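Side-chain contacts in OBCA, Oxalate Biosynthetic Component A (PDB 4NNB), which is a bacterial magnesium-binding protein that joins an N-terminal domain to a TIM barrel of eight parallel strands: residues A[125-128]-A[129-133]; A[397-400]-A[401-405]; A[421-424]-A[425-429]; A[457-460]-A[461-465]; A[500-503]-A[504-508]. One frame throughout, in Å; residues are numbered along the deposited sequence.

Interaction 1. Residues A[125-128]-A[129-133]; sequences NKLA and RRIVL
Leu127 and Ile131 meet lightly on the buried side of this helical turn, where Ile131 directs its CD1 methyl back along the helix to CG of Leu127, 4.4 Å away, and both side chains pack on helix 161-170. Ala128 and Val132 are buried too, and here the packing is tight: Val132 CG2, anti to the carbonyl carbon and beside its own N, comes 3.2 Å from Ala128 O, while Val132 N donates to that oxygen at 2.9 Å. Such i to i+4 spacing is that of a regular alpha-helix, helix 125-137 of the N-terminal domain, amphipathic over this turn.

The other side is more polar and open to solvent. In Arg129, CG anti to the carbonyl carbon (chi1 -72°) and a chain extended to NE lay the guanidinium back along the helix against Asn125. The CB of Asn125 lies over one face of that group, displaced toward its rim, and stands 3.9 Å from Arg129 NH2; the amide and guanidinium planes are 53° apart. Lys126 CG approaches Arg129 NH1 at 4.1 Å, without charged ends meeting. The polar end of Arg129 is held elsewhere, NH2 by a salt bridge to Glu414 and NE by Gly487 O, whereas Asn125, Lys126 and Arg130 are solvent-exposed.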
# COMPACT_ATOMS: atom_id res chain seq x y z
N ASN A 125 -22.74 4.12 10.12
CA ASN A 125 -21.47 3.42 9.95
C ASN A 125 -20.55 4.15 8.99
O ASN A 125 -19.36 4.28 9.25
CB ASN A 125 -21.69 1.98 9.49
CG ASN A 125 -22.12 1.07 10.62
OD1 ASN A 125 -22.05 1.44 11.79
ND2 ASN A 125 -22.57 -0.13 10.27
N LYS A 126 -21.11 4.65 7.89
CA LYS A 126 -20.31 5.36 6.91
C LYS A 126 -19.65 6.63 7.46
O LYS A 126 -18.48 6.90 7.18
CB LYS A 126 -21.14 5.69 5.67
CG LYS A 126 -21.03 4.63 4.57
CD LYS A 126 -22.26 4.64 3.68
CE LYS A 126 -21.89 4.48 2.21
NZ LYS A 126 -21.14 5.67 1.71
N LEU A 127 -20.41 7.42 8.22
CA LEU A 127 -19.88 8.66 8.78
C LEU A 127 -18.81 8.34 9.84
O LEU A 127 -17.74 8.95 9.86
CB LEU A 127 -21.01 9.52 9.36
CG LEU A 127 -20.57 10.91 9.82
CD1 LEU A 127 -19.60 11.52 8.82
CD2 LEU A 127 -21.76 11.85 10.03
N ALA A 128 -19.10 7.38 10.71
CA ALA A 128 -18.14 6.95 11.72
C ALA A 128 -16.82 6.46 11.09
O ALA A 128 -15.74 6.82 11.56
CB ALA A 128 -18.74 5.88 12.62
N ARG A 129 -16.91 5.67 10.02
CA ARG A 129 -15.72 5.18 9.32
C ARG A 129 -14.89 6.34 8.78
O ARG A 129 -13.67 6.33 8.88
CB ARG A 129 -16.08 4.24 8.15
CG ARG A 129 -16.59 2.89 8.55
CD ARG A 129 -16.71 1.92 7.35
NE ARG A 129 -17.59 0.80 7.68
CZ ARG A 129 -18.76 0.55 7.09
NH1 ARG A 129 -19.19 1.32 6.09
NH2 ARG A 129 -19.49 -0.48 7.49
N ARG A 130 -15.56 7.32 8.19
CA ARG A 130 -14.87 8.50 7.67
C ARG A 130 -14.06 9.20 8.74
O ARG A 130 -12.90 9.57 8.51
CB ARG A 130 -15.88 9.50 7.10
CG ARG A 130 -16.15 9.37 5.61
CD ARG A 130 -17.22 10.37 5.17
NE ARG A 130 -16.66 11.66 4.76
CZ ARG A 130 -17.40 12.73 4.47
NH1 ARG A 130 -18.72 12.67 4.54
NH2 ARG A 130 -16.81 13.86 4.09
N ILE A 131 -14.67 9.39 9.91
CA ILE A 131 -14.00 10.07 11.02
C ILE A 131 -12.86 9.22 11.55
O ILE A 131 -11.74 9.73 11.75
CB ILE A 131 -14.99 10.39 12.16
CG1 ILE A 131 -16.07 11.35 11.66
CG2 ILE A 131 -14.26 11.00 13.33
CD1 ILE A 131 -17.20 11.56 12.64
N VAL A 132 -13.13 7.94 11.80
CA VAL A 132 -12.11 7.04 12.30
C VAL A 132 -10.90 6.96 11.34
O VAL A 132 -9.76 7.05 11.78
CB VAL A 132 -12.68 5.64 12.64
CG1 VAL A 132 -11.55 4.69 13.01
CG2 VAL A 132 -13.67 5.72 13.81
N LEU A 133 -11.16 6.83 10.05
CA LEU A 133 -10.07 6.78 9.07
C LEU A 133 -9.29 8.10 9.03
O LEU A 133 -8.07 8.10 8.96
CB LEU A 133 -10.60 6.38 7.68
CG LEU A 133 -11.07 4.92 7.60
CD1 LEU A 133 -11.99 4.71 6.40
CD2 LEU A 133 -9.89 3.92 7.57

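Interaction 2. Residues A[397-400]-A[401-405]; sequences SLIA and RVVRE
Ile399 and Val403 form the apolar centre where the chain turns from a loop into helix 401-413. The CG2 methyl of Ile399 meets CG1 of Val403 at 4.1 Å, and it also rests 3.9 Å from CB of Arg404, so this one branch spans two successive residues of the first helical turn. Val403 is the shared partner. With CG1 anti to its backbone N (chi1 177°), it turns that methyl to Ile399 and leaves CG2 for Ala400, whose CB lies 4.1 Å from it. The CB of Ala400 also reaches Val402 CG2, more loosely, at 4.3 Å. Leu425 and Gln429 of helix 416-440 pack against Val403 from outside the turn.

Further out the contact becomes polar. Arg404 N donates to Ala400 O at 2.7 Å, close to straight at the hydrogen (163°). On the far edge Arg401, extended from CG to NE, uses NE in a salt bridge to Glu405 OE2 (3.1 Å, 172°). The oxygen lies in the guanidinium plane, but the donor comes in from above the carboxylate plane. Arg401 NH2 turns instead to Gln319 OE1, and the bent chain of Arg404 takes its guanidinium to Asp382.

Alanine at the N-cap offers no side-chain acceptor; Asp395 OD2, at the end of strand 393-395, accepts a hydrogen bond from Arg401 N, and its OD1 is bonded to Ser397 OG. The arrangement is that of a helix N-terminus, with a first-turn i to i+4 salt bridge on its outer side.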
# COMPACT_ATOMS: atom_id res chain seq x y z
N SER A 397 -7.77 -7.24 -17.12
CA SER A 397 -7.71 -7.54 -15.69
C SER A 397 -7.89 -9.03 -15.42
O SER A 397 -8.63 -9.71 -16.13
CB SER A 397 -8.80 -6.75 -14.94
OG SER A 397 -8.83 -5.39 -15.32
N LEU A 398 -7.24 -9.54 -14.38
CA LEU A 398 -7.43 -10.94 -14.00
C LEU A 398 -8.88 -11.19 -13.62
O LEU A 398 -9.50 -12.17 -14.07
CB LEU A 398 -6.53 -11.32 -12.83
CG LEU A 398 -5.02 -11.24 -13.02
CD1 LEU A 398 -4.36 -11.88 -11.80
CD2 LEU A 398 -4.60 -11.93 -14.30
N ILE A 399 -9.42 -10.32 -12.77
CA ILE A 399 -10.85 -10.30 -12.49
C ILE A 399 -11.41 -9.24 -13.42
O ILE A 399 -11.12 -8.05 -13.25
CB ILE A 399 -11.15 -9.93 -11.02
CG1 ILE A 399 -10.47 -10.92 -10.07
CG2 ILE A 399 -12.66 -9.89 -10.79
CD1 ILE A 399 -10.63 -10.58 -8.57
N ALA A 400 -12.17 -9.66 -14.43
CA ALA A 400 -12.74 -8.73 -15.40
C ALA A 400 -13.37 -7.54 -14.68
O ALA A 400 -14.00 -7.71 -13.63
CB ALA A 400 -13.77 -9.45 -16.26
N ARG A 401 -13.18 -6.34 -15.22
CA ARG A 401 -13.63 -5.14 -14.53
C ARG A 401 -15.13 -5.19 -14.22
O ARG A 401 -15.54 -4.84 -13.12
CB ARG A 401 -13.30 -3.86 -15.31
CG ARG A 401 -13.89 -2.61 -14.64
CD ARG A 401 -13.33 -1.31 -15.20
NE ARG A 401 -13.79 -0.16 -14.43
CZ ARG A 401 -13.08 0.94 -14.21
NH1 ARG A 401 -13.59 1.94 -13.49
NH2 ARG A 401 -11.85 1.05 -14.70
N VAL A 402 -15.93 -5.67 -15.17
CA VAL A 402 -17.37 -5.78 -14.95
C VAL A 402 -17.69 -6.70 -13.77
O VAL A 402 -18.60 -6.42 -12.98
CB VAL A 402 -18.14 -6.21 -16.21
CG1 VAL A 402 -18.06 -5.14 -17.28
CG2 VAL A 402 -17.61 -7.53 -16.75
N VAL A 403 -16.93 -7.79 -13.65
CA VAL A 403 -17.09 -8.71 -12.54
C VAL A 403 -16.54 -8.09 -11.25
O VAL A 403 -17.14 -8.20 -10.18
CB VAL A 403 -16.42 -10.07 -12.81
CG1 VAL A 403 -16.55 -10.99 -11.60
CG2 VAL A 403 -17.03 -10.73 -14.04
N ARG A 404 -15.40 -7.41 -11.36
CA ARG A 404 -14.81 -6.73 -10.21
C ARG A 404 -15.75 -5.66 -9.63
O ARG A 404 -15.86 -5.52 -8.41
CB ARG A 404 -13.47 -6.08 -10.59
CG ARG A 404 -12.57 -5.77 -9.41
CD ARG A 404 -12.26 -4.29 -9.34
NE ARG A 404 -13.40 -3.55 -8.87
CZ ARG A 404 -13.84 -2.40 -9.38
NH1 ARG A 404 -13.22 -1.82 -10.40
NH2 ARG A 404 -14.90 -1.83 -8.85
N GLU A 405 -16.41 -4.91 -10.50
CA GLU A 405 -17.39 -3.92 -10.07
C GLU A 405 -18.55 -4.57 -9.29
O GLU A 405 -19.03 -4.00 -8.30
CB GLU A 405 -17.90 -3.11 -11.27
CG GLU A 405 -16.85 -2.16 -11.85
CD GLU A 405 -17.27 -1.50 -13.15
OE1 GLU A 405 -18.17 -2.03 -13.84
OE2 GLU A 405 -16.71 -0.45 -13.48

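Interaction 3. Residues A[421-424]-A[425-429]; sequences RAVE and LAIGQ
Val423 and Ile427 stand side by side, one turn apart on helix 416-440, and point the same way. Contact is made by one branch of each: CG1 of Val423 touches CD1 of Ile427 at 3.9 Å. Ile427 can reach back because its CG1 lies anti to the carbonyl carbon (chi1 -69°) and the chain then continues extended, laying the terminal methyl along the helix. The same first torsion brings Ile427 CG1 to 3.4 Å from Val423 O, the oxygen that accepts Ile427 N at 2.9 Å, nearly straight at the hydrogen.

Leu425 leaves the helix on another side. It also leans toward the preceding turn, with CG 3.3 Å from Arg421 O, to which Leu425 N is bonded at 3.0 Å. The guanidinium end of Arg421, by contrast, swings away from the following turn. Glu424 extends outward from the exposed part of the helix, and Gly428, a turn later, meets it through backbone alone, its N donating to Glu424 O at 2.9 Å. Ala426 adds only a methyl, close to Val423 O.

The different directions match different neighbours. Leu425 packs on Glu406 and Leu410 of helix 401-413, and Gln429 bonds through OE1 to Ala400 N just before that helix. Val423 and Ala422 face Leu457, while Ala426 and Ile427 meet Val461 and Leu465 of helix 458-465, placing this turn of helix 416-440 between the two helices.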
# COMPACT_ATOMS: atom_id res chain seq x y z
N ARG A 421 -21.37 -14.55 -2.36
CA ARG A 421 -21.47 -14.34 -3.80
C ARG A 421 -20.17 -13.71 -4.33
O ARG A 421 -19.66 -14.13 -5.37
CB ARG A 421 -22.69 -13.48 -4.18
CG ARG A 421 -24.05 -14.14 -3.89
CD ARG A 421 -25.17 -13.69 -4.86
NE ARG A 421 -25.56 -12.28 -4.73
CZ ARG A 421 -26.35 -11.80 -3.78
NH1 ARG A 421 -26.84 -12.61 -2.84
NH2 ARG A 421 -26.65 -10.50 -3.75
N ALA A 422 -19.64 -12.74 -3.60
CA ALA A 422 -18.41 -12.06 -4.00
C ALA A 422 -17.23 -13.03 -4.12
O ALA A 422 -16.51 -13.01 -5.12
CB ALA A 422 -18.08 -10.93 -3.04
N VAL A 423 -17.05 -13.88 -3.11
CA VAL A 423 -16.05 -14.94 -3.15
C VAL A 423 -16.21 -15.83 -4.38
O VAL A 423 -15.22 -16.17 -5.05
CB VAL A 423 -16.09 -15.81 -1.88
CG1 VAL A 423 -15.21 -17.04 -2.02
CG2 VAL A 423 -15.68 -14.99 -0.66
N GLU A 424 -17.45 -16.21 -4.68
CA GLU A 424 -17.75 -17.05 -5.83
C GLU A 424 -17.31 -16.42 -7.15
O GLU A 424 -16.69 -17.08 -7.99
CB GLU A 424 -19.26 -17.36 -5.88
CG GLU A 424 -19.70 -18.17 -7.10
CD GLU A 424 -21.15 -18.65 -7.00
OE1 GLU A 424 -21.50 -19.60 -7.74
OE2 GLU A 424 -21.93 -18.08 -6.20
N LEU A 425 -17.62 -15.14 -7.33
CA LEU A 425 -17.25 -14.43 -8.55
C LEU A 425 -15.73 -14.33 -8.69
O LEU A 425 -15.20 -14.40 -9.79
CB LEU A 425 -17.85 -13.03 -8.56
CG LEU A 425 -19.36 -12.95 -8.43
CD1 LEU A 425 -19.81 -11.50 -8.33
CD2 LEU A 425 -20.03 -13.62 -9.61
N ALA A 426 -15.05 -14.14 -7.56
CA ALA A 426 -13.60 -14.00 -7.55
C ALA A 426 -12.95 -15.31 -7.97
O ALA A 426 -12.10 -15.33 -8.88
CB ALA A 426 -13.11 -13.58 -6.18
N ILE A 427 -13.37 -16.39 -7.32
CA ILE A 427 -12.88 -17.73 -7.64
C ILE A 427 -13.14 -18.11 -9.10
O ILE A 427 -12.25 -18.67 -9.75
CB ILE A 427 -13.47 -18.79 -6.68
CG1 ILE A 427 -12.90 -18.59 -5.28
CG2 ILE A 427 -13.14 -20.19 -7.15
CD1 ILE A 427 -13.33 -19.64 -4.27
N GLY A 428 -14.33 -17.80 -9.60
CA GLY A 428 -14.68 -18.10 -10.98
C GLY A 428 -13.78 -17.38 -11.98
O GLY A 428 -13.43 -17.93 -13.03
N GLN A 429 -13.41 -16.14 -11.66
CA GLN A 429 -12.51 -15.39 -12.53
C GLN A 429 -11.07 -15.88 -12.41
O GLN A 429 -10.36 -16.00 -13.42
CB GLN A 429 -12.60 -13.90 -12.21
CG GLN A 429 -13.88 -13.25 -12.67
CD GLN A 429 -13.93 -13.11 -14.17
OE1 GLN A 429 -13.15 -12.35 -14.75
NE2 GLN A 429 -14.84 -13.84 -14.81

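Interaction 4. Residues A[457-460]-A[461-465]; sequences LLVD and VALGL
Val459 holds CG1 anti to its backbone N (chi1 173°), while Leu463 departs from the usual staggered rotamers (chi1 -109°); together these torsions set the two side chains side by side, pointing the same way, with Val459 CG1 3.7 Å from Leu463 CD2. The pair lies on helix 458-465, the crossover helix of a beta-alpha-beta unit between the parallel barrel strands 444-449 and 469-472, as in a TIM barrel.

A second apolar pair packs on another side of the helix. Val461 places CG2 beside its own backbone N, where it meets CB of Leu457 at 4.0 Å and comes within 3.3 Å of Leu457 O. That oxygen accepts Val461 N at 2.9 Å, with the donor almost in line with the C=O bond. Helix 416-440 covers this side: Val423 lies on Leu457 and Ala426 on Val461. Leu458 and Ala462 turn instead to strand 469-472, where both touch Ile470, so the helix sits on the barrel wall by a leucine and a methyl one turn apart. Val459 has helix 495-507 beside it, and Arg509 reaches both Val459 and Leu463.

Asp460 is the polar member of this largely buried turn, and both its carboxylate oxygens find partners outside it. OD1 makes a salt bridge to Arg509 NH2, and OD2 is hydrogen-bonded to His419 NE2, which fixes the rotation of the group. Its backbone oxygen serves the helix: Gly464 N donates to Asp460 O at 2.9 Å.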
# COMPACT_ATOMS: atom_id res chain seq x y z
N LEU A 457 -11.90 -10.63 1.27
CA LEU A 457 -11.98 -11.81 0.41
C LEU A 457 -10.71 -12.64 0.45
O LEU A 457 -10.73 -13.80 0.03
CB LEU A 457 -12.22 -11.37 -1.04
CG LEU A 457 -13.48 -10.58 -1.35
CD1 LEU A 457 -13.47 -10.10 -2.79
CD2 LEU A 457 -14.71 -11.44 -1.08
N LEU A 458 -9.61 -12.06 0.92
CA LEU A 458 -8.28 -12.67 0.78
C LEU A 458 -8.19 -14.13 1.17
O LEU A 458 -7.74 -14.97 0.38
CB LEU A 458 -7.23 -11.90 1.58
CG LEU A 458 -6.40 -10.84 0.88
CD1 LEU A 458 -5.40 -10.28 1.88
CD2 LEU A 458 -5.70 -11.41 -0.37
N VAL A 459 -8.58 -14.43 2.41
CA VAL A 459 -8.45 -15.79 2.91
C VAL A 459 -9.39 -16.78 2.21
O VAL A 459 -8.96 -17.86 1.83
CB VAL A 459 -8.60 -15.86 4.44
CG1 VAL A 459 -8.63 -17.31 4.92
CG2 VAL A 459 -7.46 -15.10 5.09
N ASP A 460 -10.65 -16.40 2.02
CA ASP A 460 -11.60 -17.31 1.37
C ASP A 460 -11.15 -17.64 -0.05
O ASP A 460 -11.15 -18.80 -0.46
CB ASP A 460 -13.01 -16.73 1.33
CG ASP A 460 -13.70 -16.77 2.69
OD1 ASP A 460 -13.35 -17.62 3.53
OD2 ASP A 460 -14.60 -15.94 2.90
N VAL A 461 -10.75 -16.60 -0.80
CA VAL A 461 -10.33 -16.78 -2.19
C VAL A 461 -9.07 -17.62 -2.29
O VAL A 461 -8.97 -18.51 -3.13
CB VAL A 461 -10.11 -15.43 -2.89
CG1 VAL A 461 -9.46 -15.63 -4.26
CG2 VAL A 461 -11.42 -14.71 -3.04
N ALA A 462 -8.10 -17.35 -1.41
CA ALA A 462 -6.83 -18.08 -1.46
C ALA A 462 -7.01 -19.55 -1.10
O ALA A 462 -6.40 -20.45 -1.71
CB ALA A 462 -5.82 -17.43 -0.54
N LEU A 463 -7.84 -19.80 -0.09
CA LEU A 463 -8.07 -21.16 0.37
C LEU A 463 -8.86 -21.93 -0.69
O LEU A 463 -8.58 -23.10 -0.96
CB LEU A 463 -8.79 -21.13 1.72
CG LEU A 463 -7.95 -21.55 2.94
CD1 LEU A 463 -6.47 -21.31 2.77
CD2 LEU A 463 -8.46 -20.89 4.22
N GLY A 464 -9.83 -21.27 -1.30
CA GLY A 464 -10.69 -21.92 -2.27
C GLY A 464 -9.98 -22.21 -3.59
O GLY A 464 -10.42 -23.06 -4.36
N LEU A 465 -8.90 -21.48 -3.85
CA LEU A 465 -8.12 -21.67 -5.07
C LEU A 465 -6.98 -22.64 -4.86
O LEU A 465 -6.32 -23.05 -5.81
CB LEU A 465 -7.58 -20.33 -5.58
CG LEU A 465 -8.60 -19.40 -6.21
CD1 LEU A 465 -8.00 -18.00 -6.42
CD2 LEU A 465 -9.15 -19.98 -7.52

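Interaction 5. Residues A[500-503]-A[504-508]; sequences SLVR and EELLG
Glu504 lies alongside Leu501, pointing the same way, with its OE2 3.6 Å from Leu501 CD2. A water links the two residues, donating to Glu504 OE2 at 2.7 Å and to Leu501 O at 2.8 Å. Leu501 O thus has two partners, for Glu505 N also donates to it at 3.0 Å. Glu505, extended beyond CG, gives OE2 to a salt bridge with Arg509 NH1.

Leu506 comes next and turns to the buried side, where its CD1 approaches CG2 of Val502 at 4.4 Å, a light contact of methyls across one turn. Leu507 returns to the surface and partners Arg503. The arginine keeps CG anti to its backbone N (chi1 179°) and stays extended to NE, so that the guanidinium passes over the leucine; Leu507 CD1 lies against one face of it, displaced toward the rim and 3.9 Å from NH1. Gly508 follows, its N bonded to Glu504 O.

Helix 495-507 packs on the barrel through Val502 and Leu506, which both meet Ile470 of strand 469-472 and Val459 of helix 458-465; Val502 also reaches Ile8 of strand 5-10, and Leu506 Ile513 of strand 512-513.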
# COMPACT_ATOMS: atom_id res chain seq x y z
N SER A 500 -0.06 -9.94 11.24
CA SER A 500 -0.55 -10.65 12.43
C SER A 500 -1.99 -11.08 12.26
O SER A 500 -2.35 -12.20 12.59
CB SER A 500 -0.46 -9.77 13.69
OG SER A 500 0.88 -9.37 13.93
N LEU A 501 -2.80 -10.17 11.72
CA LEU A 501 -4.22 -10.41 11.53
C LEU A 501 -4.52 -11.46 10.47
O LEU A 501 -5.39 -12.30 10.66
CB LEU A 501 -4.95 -9.10 11.21
CG LEU A 501 -5.10 -8.15 12.40
CD1 LEU A 501 -5.53 -6.77 11.92
CD2 LEU A 501 -6.12 -8.72 13.39
N VAL A 502 -3.82 -11.42 9.34
CA VAL A 502 -4.05 -12.46 8.35
C VAL A 502 -3.56 -13.82 8.85
O VAL A 502 -4.20 -14.84 8.59
CB VAL A 502 -3.45 -12.12 6.96
CG1 VAL A 502 -1.95 -12.34 6.97
CG2 VAL A 502 -4.10 -13.00 5.90
N ARG A 503 -2.45 -13.83 9.58
CA ARG A 503 -1.93 -15.05 10.19
C ARG A 503 -2.98 -15.64 11.13
O ARG A 503 -3.24 -16.85 11.11
CB ARG A 503 -0.67 -14.73 10.99
CG ARG A 503 -0.03 -15.93 11.70
CD ARG A 503 1.18 -15.46 12.49
NE ARG A 503 1.81 -16.51 13.28
CZ ARG A 503 1.47 -16.80 14.54
NH1 ARG A 503 0.49 -16.13 15.13
NH2 ARG A 503 2.10 -17.77 15.19
N GLU A 504 -3.59 -14.77 11.92
CA GLU A 504 -4.63 -15.16 12.86
C GLU A 504 -5.82 -15.80 12.14
O GLU A 504 -6.26 -16.89 12.51
CB GLU A 504 -5.06 -13.92 13.66
CG GLU A 504 -6.19 -14.11 14.65
CD GLU A 504 -6.47 -12.83 15.43
OE1 GLU A 504 -6.07 -12.75 16.61
OE2 GLU A 504 -7.08 -11.90 14.85
N GLU A 505 -6.34 -15.13 11.12
CA GLU A 505 -7.46 -15.66 10.34
C GLU A 505 -7.12 -17.00 9.68
O GLU A 505 -7.97 -17.90 9.61
CB GLU A 505 -7.94 -14.63 9.31
CG GLU A 505 -9.10 -15.12 8.46
CD GLU A 505 -9.77 -14.02 7.64
OE1 GLU A 505 -9.17 -12.94 7.47
OE2 GLU A 505 -10.91 -14.25 7.18
N LEU A 506 -5.88 -17.14 9.20
CA LEU A 506 -5.46 -18.40 8.57
C LEU A 506 -5.45 -19.56 9.57
O LEU A 506 -6.02 -20.62 9.31
CB LEU A 506 -4.08 -18.24 7.91
CG LEU A 506 -4.10 -17.55 6.54
CD1 LEU A 506 -2.69 -17.16 6.10
CD2 LEU A 506 -4.77 -18.43 5.48
N LEU A 507 -4.82 -19.34 10.72
CA LEU A 507 -4.76 -20.33 11.79
C LEU A 507 -6.15 -20.77 12.26
O LEU A 507 -6.37 -21.93 12.58
CB LEU A 507 -3.93 -19.80 12.95
CG LEU A 507 -2.43 -19.75 12.69
CD1 LEU A 507 -1.70 -19.11 13.87
CD2 LEU A 507 -1.91 -21.15 12.43
N GLY A 508 -7.09 -19.83 12.27
CA GLY A 508 -8.46 -20.13 12.63
C GLY A 508 -9.22 -21.02 11.65
O GLY A 508 -10.34 -21.44 11.94
O HOH W 1 -7.66 -11.77 12.25

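In the fold
Interactions 2 to 5 belong to the barrel, whereas interaction 1 lies in the N-terminal domain, its centre 25 to 28 Å from theirs. Interactions 2, 3, 4 and 5 form a chain of touching neighbours: Gln429 joins 3 to 2, Val423 CG2 packs on Leu457 CD2 at 3.7 Å between 3 and 4, and Val459 CG2 meets Val502 CG2 at 4.0 Å between 4 and 5. Interaction 4 is the most buried of the five and relies on aliphatic pairs. Interaction 3 is also mainly aliphatic, with Arg421 and Glu424 at its exposed side. Elsewhere the chemistry differs: a guanidinium against carbon in 1 and 5, a water bridge in 5, and an arginine-glutamate salt bridge in 2.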